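Long-range contacts in adhesion and penetration protein autotransporter (Haemophilus influenzae, PDB 3SYJ), which promotes bacterial adherence to and invasion of host cells by binding a host cell structure directly, and is probably a serine protease as well: residues V414-E419 with L433-D438; G441-F446 with L460-Q465. One frame throughout, in Å; residues are numbered along the deposited sequence.

Contact 1 of 2, residues V414-E419 with L433-D438; sequences VQAKGE and LEQQAD
E434 N donates to V414 O at 2.8 Å, the first of three backbone hydrogen bonds between V414-E419 and L433-D438, which lie on successive coils of the right-handed beta-helix of this passenger domain. The segments begin at the ends of strands 411-414 and 430-433, parallel neighbours, and keep roughly the same direction as they leave the sheet. Farther out, Q436 uses both its backbone polar atoms: its N reaches A416 O at 2.8 Å, and its O takes G418 N at 2.8 Å in a nearly straight bond (167°). These two bonds bracket K417 in the manner of a parallel bridge and extend the strand-like pairing into the loops. Weaker CA-H...O contacts lie between these bonds, as between Q415 CA and E434 O at 3.5 Å. At the far end, water 1 accepts from E419 N at 2.8 Å and donates to D438 OD2 at 2.9 Å. That same carboxylate oxygen also receives N442 ND2, so two donors hold it. D438 CB lies 3.7 Å from G418 CA, and G418 has backbone angles at which a CB would press on the preceding carbonyl oxygen, K417 O. Towards the sheet, V414 and L433 point to the same buried face, where L433 also meets V458 and L460. Q435, bent at chi2, folds back over A416, but its amide nitrogen faces A416 N, donor to donor, and its oxygen faces the carbonyl oxygens of A416 and G418, so the modelled orientation of the amide is doubtful. On the more open side, Q415 and E434 run extended side by side, pointing the same way, and Q415 CG also touches E434 O. K417 crosses Q436 before its chain bends at chi3 (65°), which places CE 3.8 Å from A437 O.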
ATOM      1  N   VAL A 414      40.732   7.320 -37.732  1.00 16.46           N
ATOM      2  CA  VAL A 414      42.170   7.512 -37.529  1.00 17.34           C
ATOM      3  C   VAL A 414      42.844   6.230 -37.052  1.00 20.34           C
ATOM      4  O   VAL A 414      42.482   5.668 -36.013  1.00 16.95           O
ATOM      5  CB  VAL A 414      42.447   8.635 -36.514  1.00 17.38           C
ATOM      6  CG1 VAL A 414      43.950   8.783 -36.252  1.00 15.71           C
ATOM      7  CG2 VAL A 414      41.859   9.930 -37.015  1.00 17.00           C
ATOM      8  N   GLN A 415      43.836   5.779 -37.811  1.00 19.57           N
ATOM      9  CA  GLN A 415      44.457   4.490 -37.548  1.00 22.88           C
ATOM     10  C   GLN A 415      45.934   4.483 -37.942  1.00 22.59           C
ATOM     11  O   GLN A 415      46.445   3.478 -38.438  1.00 21.36           O
ATOM     12  CB  GLN A 415      43.705   3.399 -38.319  1.00 20.24           C
ATOM     13  CG  GLN A 415      43.564   2.083 -37.586  1.00 27.53           C
ATOM     14  CD  GLN A 415      42.701   1.094 -38.354  1.00 30.37           C
ATOM     15  OE1 GLN A 415      41.824   0.440 -37.785  1.00 31.17           O
ATOM     16  NE2 GLN A 415      42.940   0.990 -39.658  1.00 25.88           N
ATOM     17  N   ALA A 416      46.620   5.601 -37.728  1.00 18.74           N
ATOM     18  CA  ALA A 416      48.045   5.669 -38.029  1.00 19.13           C
ATOM     19  C   ALA A 416      48.877   5.026 -36.912  1.00 21.83           C
ATOM     20  O   ALA A 416      48.334   4.591 -35.893  1.00 17.89           O
ATOM     21  CB  ALA A 416      48.464   7.115 -38.247  1.00 22.80           C
ATOM     22  N   LYS A 417      50.193   4.973 -37.099  1.00 17.73           N
ATOM     23  CA  LYS A 417      51.063   4.290 -36.145  1.00 23.24           C
ATOM     24  C   LYS A 417      51.931   5.229 -35.341  1.00 22.79           C
ATOM     25  O   LYS A 417      52.516   6.171 -35.878  1.00 20.71           O
ATOM     26  CB  LYS A 417      51.962   3.262 -36.847  1.00 26.18           C
ATOM     27  CG  LYS A 417      51.286   1.913 -37.099  1.00 33.18           C
ATOM     28  CD  LYS A 417      52.244   0.889 -37.712  1.00 36.55           C
ATOM     29  CE  LYS A 417      53.371   0.521 -36.755  1.00 42.81           C
ATOM     30  NZ  LYS A 417      54.193  -0.623 -37.267  1.00 50.95           N
ATOM     31  N   GLY A 418      52.025   4.944 -34.049  1.00 19.19           N
ATOM     32  CA  GLY A 418      52.929   5.656 -33.173  1.00 21.49           C
ATOM     33  C   GLY A 418      52.334   6.898 -32.542  1.00 23.00           C
ATOM     34  O   GLY A 418      51.118   7.023 -32.385  1.00 21.63           O
ATOM     35  N   GLU A 419      53.213   7.820 -32.177  1.00 19.66           N
ATOM     36  CA  GLU A 419      52.803   9.066 -31.545  1.00 21.81           C
ATOM     37  C   GLU A 419      52.617  10.139 -32.594  1.00 18.23           C
ATOM     38  O   GLU A 419      53.589  10.678 -33.115  1.00 21.56           O
ATOM     39  CB  GLU A 419      53.866   9.520 -30.547  1.00 24.27           C
ATOM     40  CG  GLU A 419      53.718  10.965 -30.109  1.00 30.10           C
ATOM     41  CD  GLU A 419      54.927  11.467 -29.342  1.00 40.83           C
ATOM     42  OE1 GLU A 419      55.900  10.692 -29.187  1.00 46.67           O
ATOM     43  OE2 GLU A 419      54.909  12.637 -28.897  1.00 42.96           O
ATOM     44  N   LEU A 433      38.891   7.277 -33.098  1.00 13.73           N
ATOM     45  CA  LEU A 433      40.288   7.186 -32.693  1.00 16.81           C
ATOM     46  C   LEU A 433      40.704   5.742 -32.497  1.00 16.35           C
ATOM     47  O   LEU A 433      40.220   5.068 -31.587  1.00 13.66           O
ATOM     48  CB  LEU A 433      40.526   7.946 -31.392  1.00 15.53           C
ATOM     49  CG  LEU A 433      40.108   9.415 -31.389  1.00 16.22           C
ATOM     50  CD1 LEU A 433      40.375  10.019 -30.019  1.00 12.29           C
ATOM     51  CD2 LEU A 433      40.857  10.166 -32.488  1.00 10.98           C
ATOM     52  N   GLU A 434      41.606   5.273 -33.354  1.00 18.26           N
ATOM     53  CA  GLU A 434      42.203   3.955 -33.180  1.00 21.84           C
ATOM     54  C   GLU A 434      43.668   3.914 -33.623  1.00 20.08           C
ATOM     55  O   GLU A 434      44.054   3.037 -34.394  1.00 22.13           O
ATOM     56  CB  GLU A 434      41.388   2.881 -33.927  1.00 20.46           C
ATOM     57  CG  GLU A 434      41.457   1.504 -33.260  1.00 23.70           C
ATOM     58  CD  GLU A 434      40.758   0.403 -34.040  1.00 28.21           C
ATOM     59  OE1 GLU A 434      40.022   0.706 -35.000  1.00 32.40           O
ATOM     60  OE2 GLU A 434      40.951  -0.778 -33.683  1.00 34.60           O
ATOM     61  N   GLN A 435      44.483   4.855 -33.145  1.00 18.40           N
ATOM     62  CA  GLN A 435      45.915   4.814 -33.433  1.00 20.98           C
ATOM     63  C   GLN A 435      46.462   3.479 -32.991  1.00 22.26           C
ATOM     64  O   GLN A 435      46.067   2.966 -31.943  1.00 23.45           O
ATOM     65  CB  GLN A 435      46.684   5.891 -32.667  1.00 19.69           C
ATOM     66  CG  GLN A 435      46.712   7.238 -33.316  1.00 26.15           C
ATOM     67  CD  GLN A 435      47.672   7.337 -34.473  1.00 16.89           C
ATOM     68  OE1 GLN A 435      48.894   7.347 -34.309  1.00 17.85           O
ATOM     69  NE2 GLN A 435      47.119   7.451 -35.653  1.00 17.13           N
ATOM     70  N   GLN A 436      47.387   2.941 -33.782  1.00 19.44           N
ATOM     71  CA  GLN A 436      48.116   1.728 -33.430  1.00 21.93           C
ATOM     72  C   GLN A 436      49.460   2.079 -32.807  1.00 19.64           C
ATOM     73  O   GLN A 436      50.121   3.023 -33.237  1.00 19.76           O
ATOM     74  CB  GLN A 436      48.392   0.895 -34.677  1.00 22.70           C
ATOM     75  CG  GLN A 436      47.286   0.877 -35.709  1.00 31.01           C
ATOM     76  CD  GLN A 436      46.150  -0.047 -35.336  1.00 37.72           C
ATOM     77  OE1 GLN A 436      45.373   0.241 -34.424  1.00 35.51           O
ATOM     78  NE2 GLN A 436      46.037  -1.161 -36.052  1.00 40.51           N
ATOM     79  N   ALA A 437      49.876   1.301 -31.813  1.00 22.21           N
ATOM     80  CA  ALA A 437      51.207   1.447 -31.233  1.00 22.73           C
ATOM     81  C   ALA A 437      52.270   1.226 -32.304  1.00 22.87           C
ATOM     82  O   ALA A 437      52.066   0.452 -33.229  1.00 24.05           O
ATOM     83  CB  ALA A 437      51.398   0.458 -30.095  1.00 21.53           C
ATOM     84  N   ASP A 438      53.396   1.921 -32.194  1.00 19.98           N
ATOM     85  CA  ASP A 438      54.506   1.651 -33.092  1.00 22.61           C
ATOM     86  C   ASP A 438      55.335   0.510 -32.503  1.00 26.22           C
ATOM     87  O   ASP A 438      54.955  -0.066 -31.484  1.00 23.51           O
ATOM     88  CB  ASP A 438      55.337   2.911 -33.382  1.00 23.68           C
ATOM     89  CG  ASP A 438      56.034   3.477 -32.145  1.00 26.86           C
ATOM     90  OD1 ASP A 438      55.933   2.899 -31.038  1.00 22.36           O
ATOM     91  OD2 ASP A 438      56.701   4.521 -32.295  1.00 28.87           O
TER
HETATM   92  O   HOH W   1      55.913   7.318 -32.410  1.00 27.66           O

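Contact 2 of 2, residues G441-F446 with L460-Q465; sequences GNKQAF and LNDDKQ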
ATOM      1  N   GLY A 441      56.210   0.874 -28.961  1.00 28.41           N
ATOM      2  CA  GLY A 441      55.119   0.935 -27.999  1.00 29.06           C
ATOM      3  C   GLY A 441      54.433   2.284 -27.814  1.00 23.89           C
ATOM      4  O   GLY A 441      53.483   2.397 -27.040  1.00 22.03           O
ATOM      5  N   ASN A 442      54.916   3.305 -28.517  1.00 21.47           N
ATOM      6  CA  ASN A 442      54.272   4.622 -28.535  1.00 23.61           C
ATOM      7  C   ASN A 442      52.934   4.606 -29.255  1.00 20.41           C
ATOM      8  O   ASN A 442      52.822   4.045 -30.343  1.00 27.07           O
ATOM      9  CB  ASN A 442      55.175   5.635 -29.239  1.00 22.75           C
ATOM     10  CG  ASN A 442      56.574   5.639 -28.683  1.00 28.69           C
ATOM     11  OD1 ASN A 442      56.764   5.693 -27.467  1.00 26.90           O
ATOM     12  ND2 ASN A 442      57.571   5.575 -29.570  1.00 27.72           N
ATOM     13  N   LYS A 443      51.932   5.248 -28.665  1.00 20.12           N
ATOM     14  CA  LYS A 443      50.594   5.323 -29.250  1.00 19.11           C
ATOM     15  C   LYS A 443      49.887   6.609 -28.816  1.00 22.79           C
ATOM     16  O   LYS A 443      49.646   6.821 -27.625  1.00 18.94           O
ATOM     17  CB  LYS A 443      49.764   4.114 -28.819  1.00 20.86           C
ATOM     18  CG  LYS A 443      48.393   4.019 -29.484  1.00 25.95           C
ATOM     19  CD  LYS A 443      47.682   2.724 -29.099  1.00 22.99           C
ATOM     20  CE  LYS A 443      47.383   2.690 -27.610  1.00 23.21           C
ATOM     21  NZ  LYS A 443      46.501   1.554 -27.246  1.00 21.01           N
ATOM     22  N   GLN A 444      49.564   7.465 -29.782  1.00 20.86           N
ATOM     23  CA  GLN A 444      48.843   8.713 -29.511  1.00 16.68           C
ATOM     24  C   GLN A 444      48.151   9.201 -30.774  1.00 16.72           C
ATOM     25  O   GLN A 444      48.798   9.398 -31.808  1.00 18.75           O
ATOM     26  CB  GLN A 444      49.789   9.791 -28.982  1.00 18.31           C
ATOM     27  CG  GLN A 444      49.158  11.177 -28.860  1.00 20.14           C
ATOM     28  CD  GLN A 444      50.126  12.213 -28.315  1.00 21.50           C
ATOM     29  OE1 GLN A 444      50.739  12.972 -29.071  1.00 22.86           O
ATOM     30  NE2 GLN A 444      50.287  12.235 -27.003  1.00 16.87           N
ATOM     31  N   ALA A 445      46.835   9.379 -30.698  1.00 16.87           N
ATOM     32  CA  ALA A 445      46.060   9.795 -31.866  1.00 16.26           C
ATOM     33  C   ALA A 445      46.338  11.239 -32.262  1.00 14.81           C
ATOM     34  O   ALA A 445      46.539  11.538 -33.433  1.00 15.83           O
ATOM     35  CB  ALA A 445      44.583   9.582 -31.619  1.00 18.07           C
ATOM     36  N   PHE A 446      46.345  12.128 -31.271  1.00 18.08           N
ATOM     37  CA  PHE A 446      46.632  13.547 -31.482  1.00 16.31           C
ATOM     38  C   PHE A 446      47.217  14.151 -30.208  1.00 16.80           C
ATOM     39  O   PHE A 446      46.946  13.676 -29.107  1.00 16.54           O
ATOM     40  CB  PHE A 446      45.368  14.310 -31.898  1.00 13.25           C
ATOM     41  CG  PHE A 446      44.743  13.810 -33.174  1.00 12.70           C
ATOM     42  CD1 PHE A 446      45.222  14.225 -34.411  1.00 15.51           C
ATOM     43  CD2 PHE A 446      43.676  12.926 -33.137  1.00 10.42           C
ATOM     44  CE1 PHE A 446      44.647  13.768 -35.589  1.00 16.62           C
ATOM     45  CE2 PHE A 446      43.103  12.456 -34.303  1.00 12.66           C
ATOM     46  CZ  PHE A 446      43.586  12.878 -35.532  1.00 14.50           C
ATOM     47  N   LEU A 460      35.672   6.644 -29.411  1.00 15.59           N
ATOM     48  CA  LEU A 460      36.860   5.925 -28.959  1.00 17.46           C
ATOM     49  C   LEU A 460      36.780   4.447 -29.333  1.00 17.09           C
ATOM     50  O   LEU A 460      35.859   3.740 -28.916  1.00 16.90           O
ATOM     51  CB  LEU A 460      37.024   6.062 -27.439  1.00 11.65           C
ATOM     52  CG  LEU A 460      36.980   7.474 -26.849  1.00 17.77           C
ATOM     53  CD1 LEU A 460      37.320   7.457 -25.355  1.00 16.25           C
ATOM     54  CD2 LEU A 460      37.924   8.391 -27.606  1.00 11.24           C
ATOM     55  N   ASN A 461      37.750   3.982 -30.111  1.00 17.32           N
ATOM     56  CA  ASN A 461      37.838   2.565 -30.430  1.00 17.72           C
ATOM     57  C   ASN A 461      39.034   1.891 -29.775  1.00 18.39           C
ATOM     58  O   ASN A 461      39.423   0.801 -30.169  1.00 19.28           O
ATOM     59  CB  ASN A 461      37.863   2.341 -31.943  1.00 17.18           C
ATOM     60  CG  ASN A 461      36.471   2.257 -32.542  1.00 19.60           C
ATOM     61  OD1 ASN A 461      36.279   1.667 -33.600  1.00 21.17           O
ATOM     62  ND2 ASN A 461      35.491   2.840 -31.858  1.00 16.11           N
ATOM     63  N   ASP A 462      39.605   2.541 -28.764  1.00 20.67           N
ATOM     64  CA  ASP A 462      40.758   1.995 -28.051  1.00 19.31           C
ATOM     65  C   ASP A 462      41.063   2.834 -26.818  1.00 22.92           C
ATOM     66  O   ASP A 462      40.527   3.936 -26.656  1.00 22.97           O
ATOM     67  CB  ASP A 462      41.980   1.939 -28.976  1.00 20.89           C
ATOM     68  CG  ASP A 462      43.123   1.091 -28.407  1.00 27.21           C
ATOM     69  OD1 ASP A 462      42.921   0.367 -27.406  1.00 25.73           O
ATOM     70  OD2 ASP A 462      44.237   1.149 -28.971  1.00 25.70           O
ATOM     71  N   ASP A 463      41.916   2.309 -25.942  1.00 17.33           N
ATOM     72  CA  ASP A 463      42.345   3.051 -24.765  1.00 19.75           C
ATOM     73  C   ASP A 463      43.618   3.836 -25.054  1.00 24.69           C
ATOM     74  O   ASP A 463      44.286   3.615 -26.067  1.00 19.93           O
ATOM     75  CB  ASP A 463      42.569   2.122 -23.574  1.00 23.33           C
ATOM     76  CG  ASP A 463      41.332   1.331 -23.211  1.00 28.30           C
ATOM     77  OD1 ASP A 463      40.236   1.926 -23.135  1.00 29.38           O
ATOM     78  OD2 ASP A 463      41.450   0.108 -22.997  1.00 33.96           O
ATOM     79  N   LYS A 464      43.928   4.768 -24.159  1.00 23.79           N
ATOM     80  CA  LYS A 464      45.157   5.535 -24.221  1.00 25.03           C
ATOM     81  C   LYS A 464      45.411   6.135 -25.594  1.00 22.29           C
ATOM     82  O   LYS A 464      46.475   5.937 -26.169  1.00 25.50           O
ATOM     83  CB  LYS A 464      46.333   4.650 -23.822  1.00 23.12           C
ATOM     84  CG  LYS A 464      46.159   4.005 -22.476  1.00 25.99           C
ATOM     85  CD  LYS A 464      47.505   3.639 -21.892  1.00 35.40           C
ATOM     86  CE  LYS A 464      47.457   3.639 -20.372  1.00 46.07           C
ATOM     87  NZ  LYS A 464      48.750   4.116 -19.786  1.00 54.56           N
ATOM     88  N   GLN A 465      44.439   6.880 -26.110  1.00 26.33           N
ATOM     89  CA  GLN A 465      44.542   7.460 -27.448  1.00 22.03           C
ATOM     90  C   GLN A 465      44.993   8.906 -27.401  1.00 21.15           C
ATOM     91  O   GLN A 465      45.483   9.456 -28.393  1.00 19.56           O
ATOM     92  CB  GLN A 465      43.198   7.365 -28.174  1.00 15.96           C
ATOM     93  CG  GLN A 465      42.840   5.964 -28.613  1.00 16.56           C
ATOM     94  CD  GLN A 465      43.686   5.497 -29.777  1.00 22.39           C
ATOM     95  OE1 GLN A 465      44.277   4.406 -29.747  1.00 25.48           O
ATOM     96  NE2 GLN A 465      43.760   6.321 -30.812  1.00 16.27           N
TER
HETATM   97  O   HOH W   2      49.147   5.465 -25.086  1.00 30.71           O
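K443 and D462 form a salt bridge between two loops on neighbouring coils of the beta-helix, those after strands 430-433 and 455-460. K443 leaves the backbone with CG anti to N and stays extended through CD; a bend at chi3 (64°) turns CE towards the loop, and NZ, extended beyond it, lies 2.9 Å from D462 OD2. It meets the carboxylate from above, 42° out of its plane, and makes a second, weak bond of 3.2 Å to D463 O. D462, whose CG is likewise anti to its backbone N, turns its CB towards the K443 segment and offers OD2. Its other oxygen turns back on its own loop: OD1 takes a weak bond from D463 N, which may help to fix the rotation of the group. Between the backbones, water 2 donates both to K443 O and to K464 O, each at 2.9 Å. K464 has left-handed backbone angles, and its side chain leads off from the contact. The next residue supplies the direct backbone link, A445 N to Q465 O at 2.7 Å, nearly straight (163°). Q465 bends at chi2, and its side chain crosses that of K443 obliquely. The short side chain of A445 points at this loop, with its CB 3.4 Å from Q465 O.

From the N terminus, the chain leaves strand 411-414 into V414-E419, runs through strands 423-427 and 430-433, and returns one coil on as L433-D438, where contact 1 closes the turn. Contact 2 opens just afterwards, within the same loop: G441-F446 leads to strand 449-452, and strand 455-460 then brings L460-Q465 alongside to close the second turn. The contacts thus follow in series, neither nesting nor crossing, with centres about 6 Å apart. They also touch: probable hydrogen bonds join G418 O to Q444 N and L433 O to N461 N, while Q435 packs on A445 and Q465. Together they tie loops of three consecutive beta-helix coils.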